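Microbial serine proteinases; subtilisin (Bacillus subtilis, PDB 2GKO) hydrolyses peptide bonds in proteins as a cold-adapted, calcium-loaded serine endopeptidase of the subtilase family. Local coordinates at residues A31-G36 against I135-G140; T73-S78 against T248-P253; K52-G57 against W99-L104; G27-V32 against E95-A100; D113-A118 against S146-A151. All coordinates share one frame; numbering follows the deposited sequence.

Contact 1. Residues A31-G36 against I135-G140; sequences AVLDTG and INMSLG. With PMS (phenylmethanesulfonic acid), chain G.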
# COMPACT_ATOMS: atom_id res chain seq x y z
N ALA A 31 1.26 -8.95 1.48
CA ALA A 31 1.85 -9.40 0.26
C ALA A 31 2.21 -8.20 -0.61
O ALA A 31 1.34 -7.55 -1.18
CB ALA A 31 0.91 -10.37 -0.48
N VAL A 32 3.49 -7.92 -0.67
CA VAL A 32 4.00 -6.82 -1.44
C VAL A 32 4.37 -7.35 -2.81
O VAL A 32 5.36 -8.07 -2.99
CB VAL A 32 5.21 -6.17 -0.73
CG1 VAL A 32 5.80 -5.10 -1.59
CG2 VAL A 32 4.78 -5.60 0.64
N LEU A 33 3.53 -7.00 -3.78
CA LEU A 33 3.70 -7.44 -5.17
C LEU A 33 4.41 -6.32 -5.88
O LEU A 33 3.86 -5.26 -6.12
CB LEU A 33 2.33 -7.73 -5.81
CG LEU A 33 1.76 -9.12 -5.51
CD1 LEU A 33 1.60 -9.42 -4.03
CD2 LEU A 33 0.40 -9.21 -6.23
N ASP A 34 5.68 -6.54 -6.20
CA ASP A 34 6.54 -5.41 -6.57
C ASP A 34 7.84 -5.92 -7.19
O ASP A 34 7.87 -7.04 -7.71
CB ASP A 34 6.76 -4.52 -5.31
CG ASP A 34 6.92 -3.06 -5.64
OD1 ASP A 34 7.86 -2.71 -6.44
OD2 ASP A 34 6.19 -2.18 -5.14
N THR A 35 8.94 -5.16 -7.11
CA THR A 35 10.22 -5.50 -7.72
C THR A 35 11.00 -6.52 -6.92
O THR A 35 12.13 -6.81 -7.28
CB THR A 35 11.09 -4.26 -7.90
OG1 THR A 35 11.37 -3.64 -6.63
CG2 THR A 35 10.36 -3.21 -8.73
N GLY A 36 10.40 -7.04 -5.85
CA GLY A 36 11.05 -7.95 -4.91
C GLY A 36 11.32 -7.20 -3.63
O GLY A 36 10.93 -6.05 -3.50
N ILE A 135 -2.96 -7.59 0.16
CA ILE A 135 -2.10 -7.32 -0.98
C ILE A 135 -1.84 -5.82 -1.07
O ILE A 135 -2.76 -5.02 -1.00
CB ILE A 135 -2.77 -7.76 -2.32
CG1 ILE A 135 -2.75 -9.29 -2.41
CG2 ILE A 135 -2.03 -7.14 -3.50
CD1 ILE A 135 -3.52 -9.88 -3.61
N ASN A 136 -0.58 -5.48 -1.29
CA ASN A 136 -0.19 -4.15 -1.70
C ASN A 136 0.35 -4.16 -3.13
O ASN A 136 1.33 -4.84 -3.41
CB ASN A 136 0.89 -3.59 -0.76
CG ASN A 136 1.23 -2.16 -1.10
OD1 ASN A 136 0.58 -1.23 -0.60
ND2 ASN A 136 2.18 -1.97 -2.03
N MET A 137 -0.28 -3.40 -4.01
CA MET A 137 0.20 -3.20 -5.39
C MET A 137 0.53 -1.72 -5.60
O MET A 137 -0.32 -0.90 -5.92
CB MET A 137 -0.79 -3.70 -6.43
CG MET A 137 -0.76 -5.19 -6.50
SD MET A 137 -1.72 -5.85 -7.84
CE MET A 137 -3.28 -5.73 -7.19
N SER A 138 1.80 -1.41 -5.42
CA SER A 138 2.32 -0.08 -5.66
C SER A 138 2.75 0.01 -7.11
O SER A 138 3.93 0.11 -7.44
CB SER A 138 3.46 0.22 -4.68
OG SER A 138 2.94 0.49 -3.40
N LEU A 139 1.75 -0.06 -7.98
CA LEU A 139 2.00 -0.11 -9.40
C LEU A 139 0.72 0.31 -10.08
O LEU A 139 -0.36 0.29 -9.50
CB LEU A 139 2.46 -1.51 -9.83
CG LEU A 139 1.55 -2.70 -9.52
CD1 LEU A 139 0.50 -2.86 -10.60
CD2 LEU A 139 2.35 -4.00 -9.36
N GLY A 140 0.84 0.75 -11.32
CA GLY A 140 -0.34 1.20 -12.02
C GLY A 140 -0.08 1.41 -13.48
O GLY A 140 1.06 1.53 -13.91
C PMS G . 5.33 3.54 -8.80
S PMS G . 3.95 3.94 -7.93
C1 PMS G . 6.62 3.99 -8.14
C2 PMS G . 7.18 5.23 -8.42
C3 PMS G . 8.38 5.62 -7.82
C4 PMS G . 9.05 4.75 -6.98
C5 PMS G . 8.52 3.49 -6.72
C6 PMS G . 7.31 3.11 -7.30
O2S PMS G . 2.81 3.62 -8.76
O1S PMS G . 4.13 5.33 -7.50
O HOH W 1 3.73 -3.17 -4.26
O HOH W 2 6.54 0.47 -6.14
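Leu33 and Met137 lie side by side and point the same way from two neighbouring parallel strands. CB of Leu33 rests on CG of Met137 at 4.1 Å. The branch of Leu33 then leans back along the sheet, where its CD2 comes 4.2 Å from CG2 of Ile135. Leu33 CG sits anti to its own carbonyl carbon (chi1 -83°), which aims CD2 at the hollow between Ile135 and Met137. Ala31 is the small member of this face, and its CB packs on CG1 of Ile135. Ala118 and Ile119 of helix 112-129 close over Leu33. On the other face Val32 pairs with Asn136.

The strand axes run 24° apart. Two straight backbone bonds join them: Asn136 N gives to Ala31 O at 2.8 Å, and Leu33 N gives to Asn136 O at 3.1 Å. Beyond Met137 the strands part at an inverse gamma turn centred on Ser138. A water sits between the separating chains, accepts from Ser138 N at 2.9 Å, and lies within hydrogen-bonding distance of Leu33 O and Asp34 OD2. A second water gives to both Asp34 OD2 and Ser138 O. CD2 of Leu139 comes to 3.8 Å from Leu33 O. The OG of Ser138 is hydrogen-bonded to Ser249 O.

Ser138 O lies 3.9 Å from the sulfur of the bound phenylmethanesulfonic acid. Asp34 also touches His71. Asp34-Thr35-Gly36 matches the Asp-Thr-Gly motif of subtilases, so Asp34 is probably the acid of the catalytic triad. The arrangement is that of the carboxyl ends of parallel strands in an alpha/beta sheet, where the subtilisin active site is built.

Contact 2. Residues T73-S78 against T248-P253; sequences THVAGS and TSMASP. With PMS (phenylmethanesulfonic acid), chain G.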
# COMPACT_ATOMS: atom_id res chain seq x y z
N THR A 73 11.44 -3.05 -1.82
CA THR A 73 12.02 -2.95 -0.49
C THR A 73 11.50 -1.70 0.23
O THR A 73 11.18 -1.76 1.42
CB THR A 73 13.56 -2.98 -0.57
OG1 THR A 73 14.00 -4.22 -1.17
CG2 THR A 73 14.18 -2.98 0.83
N HIS A 74 11.40 -0.60 -0.50
CA HIS A 74 10.94 0.70 0.02
C HIS A 74 9.49 0.59 0.51
O HIS A 74 9.13 0.94 1.64
CB HIS A 74 11.13 1.78 -1.08
CG HIS A 74 11.07 3.18 -0.56
ND1 HIS A 74 9.91 3.75 -0.12
CD2 HIS A 74 12.04 4.11 -0.39
CE1 HIS A 74 10.17 4.97 0.34
NE2 HIS A 74 11.46 5.20 0.21
N VAL A 75 8.65 0.02 -0.34
CA VAL A 75 7.26 -0.21 -0.05
C VAL A 75 7.08 -1.13 1.15
O VAL A 75 6.27 -0.84 2.03
CB VAL A 75 6.60 -0.79 -1.35
CG1 VAL A 75 5.22 -1.33 -1.11
CG2 VAL A 75 6.58 0.31 -2.42
N ALA A 76 7.81 -2.24 1.18
CA ALA A 76 7.75 -3.15 2.31
C ALA A 76 8.12 -2.45 3.63
O ALA A 76 7.45 -2.67 4.65
CB ALA A 76 8.65 -4.32 2.10
N GLY A 77 9.10 -1.57 3.57
CA GLY A 77 9.56 -0.85 4.76
C GLY A 77 8.49 0.08 5.31
O GLY A 77 8.32 0.18 6.53
N SER A 78 7.76 0.76 4.44
CA SER A 78 6.73 1.66 4.92
C SER A 78 5.62 0.86 5.58
O SER A 78 5.01 1.29 6.56
CB SER A 78 6.17 2.56 3.80
OG SER A 78 7.17 3.43 3.28
N THR A 248 2.50 7.67 -5.34
CA THR A 248 1.37 6.98 -4.71
C THR A 248 1.78 5.56 -4.32
O THR A 248 1.16 4.95 -3.48
CB THR A 248 0.11 6.95 -5.60
OG1 THR A 248 0.42 6.44 -6.91
CG2 THR A 248 -0.45 8.36 -5.78
N SER A 249 2.87 5.06 -4.91
CA SER A 249 3.50 3.80 -4.49
C SER A 249 3.93 3.81 -3.04
O SER A 249 4.02 2.75 -2.44
CB SER A 249 4.75 3.52 -5.32
OG SER A 249 4.36 2.99 -6.58
N MET A 250 4.25 5.01 -2.52
CA MET A 250 4.69 5.18 -1.14
C MET A 250 3.50 5.29 -0.19
O MET A 250 3.58 4.87 0.97
CB MET A 250 5.56 6.45 -1.01
CG MET A 250 6.99 6.32 -1.55
SD MET A 250 7.17 5.92 -3.34
CE MET A 250 7.48 4.15 -3.25
N ALA A 251 2.39 5.81 -0.70
CA ALA A 251 1.15 5.98 0.07
C ALA A 251 0.48 4.65 0.31
O ALA A 251 0.01 4.37 1.41
CB ALA A 251 0.21 6.94 -0.66
N SER A 252 0.39 3.83 -0.73
CA SER A 252 -0.26 2.54 -0.66
C SER A 252 0.21 1.71 0.55
O SER A 252 -0.64 1.24 1.29
CB SER A 252 -0.08 1.80 -2.00
OG SER A 252 -0.85 0.59 -2.03
N PRO A 253 1.51 1.50 0.75
CA PRO A 253 1.93 0.67 1.90
C PRO A 253 1.66 1.27 3.26
O PRO A 253 1.57 0.51 4.20
CB PRO A 253 3.42 0.50 1.68
CG PRO A 253 3.82 1.63 0.82
CD PRO A 253 2.66 1.85 -0.08
C PMS G . 5.33 3.54 -8.80
S PMS G . 3.95 3.94 -7.93
C1 PMS G . 6.62 3.99 -8.14
C2 PMS G . 7.18 5.23 -8.42
C3 PMS G . 8.38 5.62 -7.82
C4 PMS G . 9.05 4.75 -6.98
C5 PMS G . 8.52 3.49 -6.72
C6 PMS G . 7.31 3.11 -7.30
O2S PMS G . 2.81 3.62 -8.76
O1S PMS G . 4.13 5.33 -7.50
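Val75, His74 and Ser78 meet Met250 and Pro253 in apolar helix-helix packing, with no hydrogen bond across it. The two helices, 71-80 and 248-265, lie buried in the core of the subtilisin fold beside its active site. Their axes come within 8.3 Å and run 36° apart.

Val75 is the wedge. Its two methyls serve different neighbours. CG1 packs crosswise on the Pro253 ring, 3.8 Å from CB. CG2 lies 3.5 Å from Ser249 O. Pro253 is pressed close to the first helix, with its CB 3.2 Å from Val75 O. CB of Ser78 touches the same CB-CG edge of the ring. Pro253 has no N-H to give to the turn before, and the helix kinks there.

CG of Met250 lies 3.9 Å from CE1 of His74, and its sulfur sits obliquely off that ring. The chain bends at chi2 (61°) and again at chi3, which brings CE back to Val75 and the phenyl ring of the inhibitor.

Ser249 carries the inhibitor group. The residues Gly247 to Ala251 match the subtilase Gly-Thr-Ser-Met-Ala motif, and the bond from OG to the sulfur is consistent with Ser249 being the catalytic nucleophile. Ser249 N gives a bent hydrogen bond to O1S of phenylmethanesulfonic acid, and Asn168 also binds that group. The methyl of Met250 touches both Val75 and the inhibitor: its CE is 4.0 Å from Val75 CG2.

Contact 3. Residues K52-G57 against W99-L104; sequences KDFTVG and WAYKVL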
# COMPACT_ATOMS: atom_id res chain seq x y z
N LYS A 52 8.84 -15.20 -3.08
CA LYS A 52 8.49 -15.94 -4.29
C LYS A 52 8.64 -15.02 -5.49
O LYS A 52 8.35 -13.81 -5.41
CB LYS A 52 7.06 -16.47 -4.21
CG LYS A 52 6.86 -17.49 -3.07
CD LYS A 52 5.43 -17.93 -2.92
CE LYS A 52 5.31 -19.08 -1.90
NZ LYS A 52 3.92 -19.38 -1.51
N ASP A 53 9.16 -15.57 -6.58
CA ASP A 53 9.46 -14.80 -7.78
C ASP A 53 8.58 -15.27 -8.94
O ASP A 53 8.78 -16.36 -9.46
CB ASP A 53 10.93 -14.94 -8.13
CG ASP A 53 11.38 -14.04 -9.25
OD1 ASP A 53 10.57 -13.35 -9.89
OD2 ASP A 53 12.59 -13.93 -9.53
N PHE A 54 7.65 -14.42 -9.35
CA PHE A 54 6.70 -14.70 -10.43
C PHE A 54 7.20 -14.24 -11.79
O PHE A 54 6.48 -14.42 -12.80
CB PHE A 54 5.36 -14.07 -10.10
CG PHE A 54 4.69 -14.71 -8.93
CD1 PHE A 54 3.74 -15.71 -9.12
CD2 PHE A 54 5.03 -14.36 -7.63
CE1 PHE A 54 3.14 -16.31 -8.05
CE2 PHE A 54 4.42 -14.96 -6.57
CZ PHE A 54 3.48 -15.94 -6.76
N THR A 55 8.43 -13.75 -11.87
CA THR A 55 9.00 -13.25 -13.12
C THR A 55 9.94 -14.24 -13.80
O THR A 55 10.40 -13.98 -14.90
CB THR A 55 9.75 -11.93 -12.89
OG1 THR A 55 11.00 -12.15 -12.20
CG2 THR A 55 8.92 -10.99 -12.05
N VAL A 56 10.23 -15.34 -13.11
CA VAL A 56 11.09 -16.39 -13.62
C VAL A 56 10.26 -17.67 -13.54
O VAL A 56 9.74 -18.04 -12.46
CB VAL A 56 12.38 -16.54 -12.79
CG1 VAL A 56 13.16 -17.79 -13.22
CG2 VAL A 56 13.24 -15.28 -12.94
N GLY A 57 10.15 -18.30 -14.72
CA GLY A 57 9.29 -19.45 -14.96
C GLY A 57 7.81 -19.13 -14.89
O GLY A 57 7.41 -17.98 -14.75
N TRP A 99 5.07 -11.12 2.84
CA TRP A 99 5.11 -12.03 1.69
C TRP A 99 5.62 -11.20 0.53
O TRP A 99 4.90 -10.36 -0.01
CB TRP A 99 3.74 -12.59 1.34
CG TRP A 99 3.15 -13.47 2.36
CD1 TRP A 99 3.63 -13.74 3.62
CD2 TRP A 99 1.93 -14.20 2.24
NE1 TRP A 99 2.79 -14.61 4.27
CE2 TRP A 99 1.73 -14.90 3.45
CE3 TRP A 99 0.98 -14.34 1.22
CZ2 TRP A 99 0.61 -15.73 3.67
CZ3 TRP A 99 -0.12 -15.15 1.44
CH2 TRP A 99 -0.28 -15.85 2.64
N ALA A 100 6.89 -11.39 0.21
CA ALA A 100 7.58 -10.62 -0.82
C ALA A 100 7.39 -11.39 -2.12
O ALA A 100 8.01 -12.44 -2.32
CB ALA A 100 9.07 -10.45 -0.47
N TYR A 101 6.49 -10.89 -2.97
CA TYR A 101 6.18 -11.52 -4.27
C TYR A 101 6.74 -10.63 -5.38
O TYR A 101 6.25 -9.51 -5.60
CB TYR A 101 4.67 -11.68 -4.43
CG TYR A 101 4.03 -12.81 -3.64
CD1 TYR A 101 4.71 -13.51 -2.64
CD2 TYR A 101 2.69 -13.16 -3.90
CE1 TYR A 101 4.07 -14.54 -1.90
CE2 TYR A 101 2.06 -14.18 -3.21
CZ TYR A 101 2.75 -14.88 -2.21
OH TYR A 101 2.08 -15.87 -1.53
N LYS A 102 7.76 -11.11 -6.10
CA LYS A 102 8.38 -10.33 -7.17
C LYS A 102 7.53 -10.52 -8.42
O LYS A 102 7.41 -11.63 -8.91
CB LYS A 102 9.84 -10.71 -7.40
CG LYS A 102 10.56 -9.88 -8.43
CD LYS A 102 12.03 -10.23 -8.47
CE LYS A 102 12.75 -9.36 -9.46
NZ LYS A 102 14.24 -9.62 -9.50
N VAL A 103 6.92 -9.44 -8.88
CA VAL A 103 6.09 -9.43 -10.09
C VAL A 103 6.58 -8.48 -11.18
O VAL A 103 6.07 -8.52 -12.31
CB VAL A 103 4.62 -9.11 -9.75
CG1 VAL A 103 4.13 -10.03 -8.68
CG2 VAL A 103 4.41 -7.62 -9.36
N LEU A 104 7.55 -7.63 -10.85
CA LEU A 104 8.14 -6.66 -11.78
C LEU A 104 9.57 -7.14 -11.99
O LEU A 104 10.38 -7.14 -11.06
CB LEU A 104 8.07 -5.27 -11.19
CG LEU A 104 6.69 -4.76 -10.79
CD1 LEU A 104 6.74 -3.33 -10.25
CD2 LEU A 104 5.76 -4.81 -11.97
O HOH W 3 14.29 -12.20 -10.73
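Lys52 and Tyr101 pair across two parallel strands, and three backbone bonds fix their register. Lys52 N gives to Ala100 O at 3.0 Å. Lys102 N gives to Lys52 O at 2.8 Å, and Phe54 N gives to Lys102 O at 2.8 Å.

The aromatic packing lies on one face. CE2 of Phe54 stands over one face of the Tyr101 ring, toward its rim, 3.7 Å from CG. The two ring planes meet at 47°. The extended chain of Lys52 runs beside Tyr101, with CD 3.8 Å from CE1, and its NZ goes on to His121. Helix 112-129 packs on Phe54 and Val103. The pair belongs to the mainly parallel central sheet of the subtilisin fold, here about 17 Å from the centre of the chain to the centre of the contact.

The polar contacts lie on the other face. Strand 48-53 ends in an Asx turn: Asp53 OD1 takes Thr55 N from above the carboxylate plane and Thr55 OG1, at 2.6 Å, on its syn lone pair. Lys102 stretches alongside Asp53. A water links Asp53 OD2 to Lys102 NZ, which also binds Thr66 O and forms a salt bridge with Asp106.

The CG2 methyl of Thr55 packs against the backbone, 3.5 Å from Lys102 O.

Contact 4. Residues G27-V32 against E95-A100; sequences GINIAV and EADLWA. With CA (calcium ion), chain B.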
# COMPACT_ATOMS: atom_id res chain seq x y z
N GLY A 27 0.11 -11.51 13.00
CA GLY A 27 -0.70 -12.53 12.36
C GLY A 27 -1.19 -12.19 10.97
O GLY A 27 -1.62 -13.10 10.27
N ILE A 28 -1.11 -10.93 10.56
CA ILE A 28 -1.62 -10.52 9.27
C ILE A 28 -0.49 -10.51 8.28
O ILE A 28 0.61 -10.04 8.58
CB ILE A 28 -2.28 -9.14 9.34
CG1 ILE A 28 -3.32 -9.09 10.47
CG2 ILE A 28 -2.91 -8.80 7.99
CD1 ILE A 28 -4.43 -10.09 10.36
N ASN A 29 -0.76 -11.01 7.07
CA ASN A 29 0.27 -11.10 6.03
C ASN A 29 0.08 -9.98 5.03
O ASN A 29 -1.02 -9.77 4.55
CB ASN A 29 0.15 -12.45 5.31
CG ASN A 29 0.10 -13.60 6.28
OD1 ASN A 29 1.14 -13.97 6.85
ND2 ASN A 29 -1.10 -14.13 6.53
N ILE A 30 1.14 -9.20 4.80
CA ILE A 30 1.14 -8.19 3.76
C ILE A 30 1.95 -8.73 2.59
O ILE A 30 3.17 -8.95 2.68
CB ILE A 30 1.70 -6.83 4.27
CG1 ILE A 30 0.89 -6.33 5.48
CG2 ILE A 30 1.64 -5.80 3.15
CD1 ILE A 30 1.41 -5.03 6.08
N ALA A 31 1.26 -8.95 1.48
CA ALA A 31 1.85 -9.40 0.26
C ALA A 31 2.21 -8.20 -0.61
O ALA A 31 1.34 -7.55 -1.18
CB ALA A 31 0.91 -10.37 -0.48
N VAL A 32 3.49 -7.92 -0.67
CA VAL A 32 4.00 -6.82 -1.44
C VAL A 32 4.37 -7.35 -2.81
O VAL A 32 5.36 -8.07 -2.99
CB VAL A 32 5.21 -6.17 -0.73
CG1 VAL A 32 5.80 -5.10 -1.59
CG2 VAL A 32 4.78 -5.60 0.64
N GLU A 95 4.77 -5.78 13.25
CA GLU A 95 4.56 -7.19 13.61
C GLU A 95 3.89 -8.01 12.51
O GLU A 95 3.70 -9.20 12.67
CB GLU A 95 3.71 -7.29 14.85
CG GLU A 95 4.36 -6.63 16.06
CD GLU A 95 3.43 -6.59 17.25
OE1 GLU A 95 2.86 -7.63 17.60
OE2 GLU A 95 3.27 -5.50 17.83
N ALA A 96 3.54 -7.36 11.41
CA ALA A 96 2.99 -8.10 10.27
C ALA A 96 4.01 -9.05 9.62
O ALA A 96 5.23 -8.92 9.80
CB ALA A 96 2.40 -7.14 9.24
N ASP A 97 3.50 -10.02 8.86
CA ASP A 97 4.33 -10.98 8.16
C ASP A 97 4.45 -10.51 6.73
O ASP A 97 3.45 -10.24 6.08
CB ASP A 97 3.66 -12.34 8.15
CG ASP A 97 3.39 -12.92 9.52
OD1 ASP A 97 3.99 -12.46 10.53
OD2 ASP A 97 2.60 -13.87 9.67
N LEU A 98 5.67 -10.45 6.21
CA LEU A 98 5.90 -10.03 4.83
C LEU A 98 5.90 -11.22 3.88
O LEU A 98 6.63 -12.18 4.08
CB LEU A 98 7.26 -9.31 4.71
CG LEU A 98 7.72 -8.90 3.32
CD1 LEU A 98 6.70 -7.94 2.67
CD2 LEU A 98 9.09 -8.31 3.42
N TRP A 99 5.07 -11.12 2.84
CA TRP A 99 5.11 -12.03 1.69
C TRP A 99 5.62 -11.20 0.53
O TRP A 99 4.90 -10.36 -0.01
CB TRP A 99 3.74 -12.59 1.34
CG TRP A 99 3.15 -13.47 2.36
CD1 TRP A 99 3.63 -13.74 3.62
CD2 TRP A 99 1.93 -14.20 2.24
NE1 TRP A 99 2.79 -14.61 4.27
CE2 TRP A 99 1.73 -14.90 3.45
CE3 TRP A 99 0.98 -14.34 1.22
CZ2 TRP A 99 0.61 -15.73 3.67
CZ3 TRP A 99 -0.12 -15.15 1.44
CH2 TRP A 99 -0.28 -15.85 2.64
N ALA A 100 6.89 -11.39 0.21
CA ALA A 100 7.58 -10.62 -0.82
C ALA A 100 7.39 -11.39 -2.12
O ALA A 100 8.01 -12.44 -2.32
CB ALA A 100 9.07 -10.45 -0.47
CA CA B . 1.79 -15.40 8.37
O HOH W 4 2.91 -11.67 12.86
O HOH W 5 -0.08 -15.25 9.44
O HOH W 6 2.26 -17.10 9.83
O HOH W 7 0.75 -17.06 7.12
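Val32 and Leu98 make the tightest apolar touch here, CG2 to CD1 at 3.6 Å. They sit on one face of two parallel strands, 29-34 and 97-102, in the central sheet of the subtilisin fold. Leu98 CG is anti to its backbone N (chi1 175°), which carries CD1 across to the valine. On the same face CD1 of Ile30 packs on CB of Ala96. Leu80 of helix 71-80 touches Ile30, Ala96 and Leu98.

Four backbone bonds join the strands. Asp97 N gives to Ile28 O, and Ile30 N gives to Asp97 O at 2.8 Å. Trp99 N gives to Ile30 O, and Val32 N gives to Trp99 O at 2.9 Å.

The other face carries Asn29, Ala31, Asp97 and Trp99. CB of Asn29 lies over the five-membered ring of Trp99 in a CH-pi contact, 3.7 Å from its centroid. The indole thus forms a wall beside the asparagine. Its NE1 gives a hydrogen bond to Glu49. The ND2 of Asn29 binds Lys132 O and Thr131 OG1, which turns OD1 to the metal.

At the outer end Asn29 OD1 and Asp97 OD2 both bind the same calcium ion, each at 2.2 Å. Glu49 and three waters complete the site. The two strands and strand 48-53 are thereby tied by one ion. Asp97 keeps its second oxygen for another water: that water gives to OD1 at 2.7 Å, gives to Glu95 O at 2.6 Å and accepts from Gly27 N.

Contact 5. Residues D113-A118 against S146-A151; sequences DDIAEA and SLITNA. With CA (calcium ion), chain E.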
# COMPACT_ATOMS: atom_id res chain seq x y z
N ASP A 113 0.63 -10.93 -16.82
CA ASP A 113 0.37 -12.31 -16.43
C ASP A 113 1.12 -12.69 -15.15
O ASP A 113 0.61 -13.47 -14.37
CB ASP A 113 0.54 -13.36 -17.55
CG ASP A 113 1.77 -13.17 -18.37
OD1 ASP A 113 2.80 -12.64 -17.88
OD2 ASP A 113 1.81 -13.54 -19.57
N ASP A 114 2.31 -12.13 -14.95
CA ASP A 114 3.05 -12.36 -13.72
C ASP A 114 2.35 -11.78 -12.51
O ASP A 114 2.26 -12.42 -11.47
CB ASP A 114 4.45 -11.73 -13.79
CG ASP A 114 5.34 -12.38 -14.81
OD1 ASP A 114 5.00 -13.49 -15.32
OD2 ASP A 114 6.43 -11.87 -15.13
N ILE A 115 1.87 -10.54 -12.65
CA ILE A 115 1.14 -9.85 -11.60
C ILE A 115 -0.15 -10.61 -11.27
O ILE A 115 -0.51 -10.83 -10.11
CB ILE A 115 0.81 -8.39 -12.02
CG1 ILE A 115 2.10 -7.57 -12.19
CG2 ILE A 115 -0.11 -7.72 -11.02
CD1 ILE A 115 1.95 -6.34 -13.06
N ALA A 116 -0.86 -11.03 -12.33
CA ALA A 116 -2.10 -11.77 -12.13
C ALA A 116 -1.86 -13.11 -11.43
O ALA A 116 -2.62 -13.47 -10.55
CB ALA A 116 -2.81 -11.96 -13.48
N GLU A 117 -0.80 -13.82 -11.80
CA GLU A 117 -0.47 -15.09 -11.17
C GLU A 117 -0.19 -14.89 -9.69
O GLU A 117 -0.62 -15.66 -8.84
CB GLU A 117 0.72 -15.72 -11.87
CG GLU A 117 1.10 -17.10 -11.35
CD GLU A 117 0.10 -18.19 -11.69
OE1 GLU A 117 -0.91 -17.93 -12.40
OE2 GLU A 117 0.30 -19.32 -11.20
N ALA A 118 0.53 -13.81 -9.37
CA ALA A 118 0.84 -13.52 -7.97
C ALA A 118 -0.37 -13.15 -7.14
O ALA A 118 -0.49 -13.56 -5.98
CB ALA A 118 1.88 -12.41 -7.90
N SER A 146 -7.36 -7.17 -18.23
CA SER A 146 -8.35 -8.13 -17.72
C SER A 146 -7.68 -9.24 -16.89
O SER A 146 -8.30 -9.74 -15.97
CB SER A 146 -9.18 -8.74 -18.87
OG SER A 146 -8.33 -9.37 -19.78
N LEU A 147 -6.44 -9.61 -17.20
CA LEU A 147 -5.74 -10.62 -16.39
C LEU A 147 -5.63 -10.13 -14.95
O LEU A 147 -5.94 -10.86 -14.01
CB LEU A 147 -4.35 -10.91 -16.97
CG LEU A 147 -4.30 -11.67 -18.29
CD1 LEU A 147 -2.89 -11.69 -18.83
CD2 LEU A 147 -4.83 -13.09 -18.08
N ILE A 148 -5.21 -8.88 -14.79
CA ILE A 148 -5.01 -8.33 -13.45
C ILE A 148 -6.36 -8.10 -12.77
O ILE A 148 -6.58 -8.44 -11.60
CB ILE A 148 -4.18 -7.04 -13.51
CG1 ILE A 148 -2.74 -7.38 -13.89
CG2 ILE A 148 -4.24 -6.31 -12.16
CD1 ILE A 148 -1.91 -6.19 -14.28
N THR A 149 -7.29 -7.49 -13.49
CA THR A 149 -8.64 -7.29 -12.96
C THR A 149 -9.30 -8.57 -12.44
O THR A 149 -9.82 -8.62 -11.32
CB THR A 149 -9.52 -6.67 -14.04
OG1 THR A 149 -9.12 -5.32 -14.30
CG2 THR A 149 -10.96 -6.57 -13.58
N ASN A 150 -9.26 -9.62 -13.26
CA ASN A 150 -9.89 -10.89 -12.89
C ASN A 150 -9.21 -11.53 -11.69
O ASN A 150 -9.88 -12.13 -10.84
CB ASN A 150 -9.92 -11.84 -14.07
CG ASN A 150 -10.88 -11.38 -15.17
OD1 ASN A 150 -11.67 -10.46 -14.96
ND2 ASN A 150 -10.79 -12.02 -16.34
N ALA A 151 -7.89 -11.38 -11.62
CA ALA A 151 -7.11 -11.88 -10.49
C ALA A 151 -7.48 -11.13 -9.22
O ALA A 151 -7.68 -11.75 -8.18
CB ALA A 151 -5.63 -11.76 -10.79
CA CA E . 5.91 -15.07 -16.94
O HOH W 8 5.10 -13.30 -18.39
O HOH W 9 6.71 -15.89 -14.94
O HOH W 10 7.43 -15.82 -18.90
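Ala116 faces Leu147 and Ala151 where two helices run almost parallel, their axes 8.2 Å apart and 8° off parallel. Each helix is the link of a beta-alpha-beta crossover in the subtilisin fold. Helix 112-129 joins strand 97-102 to strand 133-137, and helix 146-157 joins that strand to strand 161-165.

The apolar contacts carry the pair. Alanines on both sides let the backbones come close. CB of Ala116 points into the second helix, 3.4 Å from Leu147 O and 3.9 Å from CB of Ala151. Ala151 answers in the other direction, with its CB 3.5 Å from Ala116 O. Beside this pair, Ile115 and Ile148 cross obliquely. CG2 of Ile115 lies 3.9 Å from CG1 of Ile148. Ile148 also touches Ala112 and Ile119 of the first helix, while Ile115 packs on Val103. Nearer the solvent CD1 of Leu147 lies along CB of Asp113, 4.0 Å away.

No hydrogen bond crosses between the segments. Their backbone bonds stay within each helix, as in Glu117 N to Asp113 O and Ala151 N to Leu147 O.

The metal contacts belong to the first helix alone. Asp114, which does not touch the second helix, binds a calcium ion, and Asp113 lies near it. Three waters also bind the metal, and Asp114 OD1 meets the calcium directly at 2.4 Å.

How the contacts relate
Contacts 1, 3 and 4 join neighbouring parallel strands of one sheet. Strand 29-34 serves contacts 1 and 4, and strand 97-102 serves contacts 3 and 4. Contacts 2 and 5 pack helices without hydrogen bonds across them. Contact 2 is the most central and touches contact 1 through Ser138 and Ser249. These two form the active-site side of the core, and both reach the inhibitor. Contact 4 ends at a calcium ion on its polar edge, where Gly27 and Glu95 are exposed. Contacts 3 and 5 lie farther out, each about 17 Å from the chain centre to the contact centre. They meet where Ala118 packs on Phe54 and Val103. Contact 5 is partly buried, the others buried.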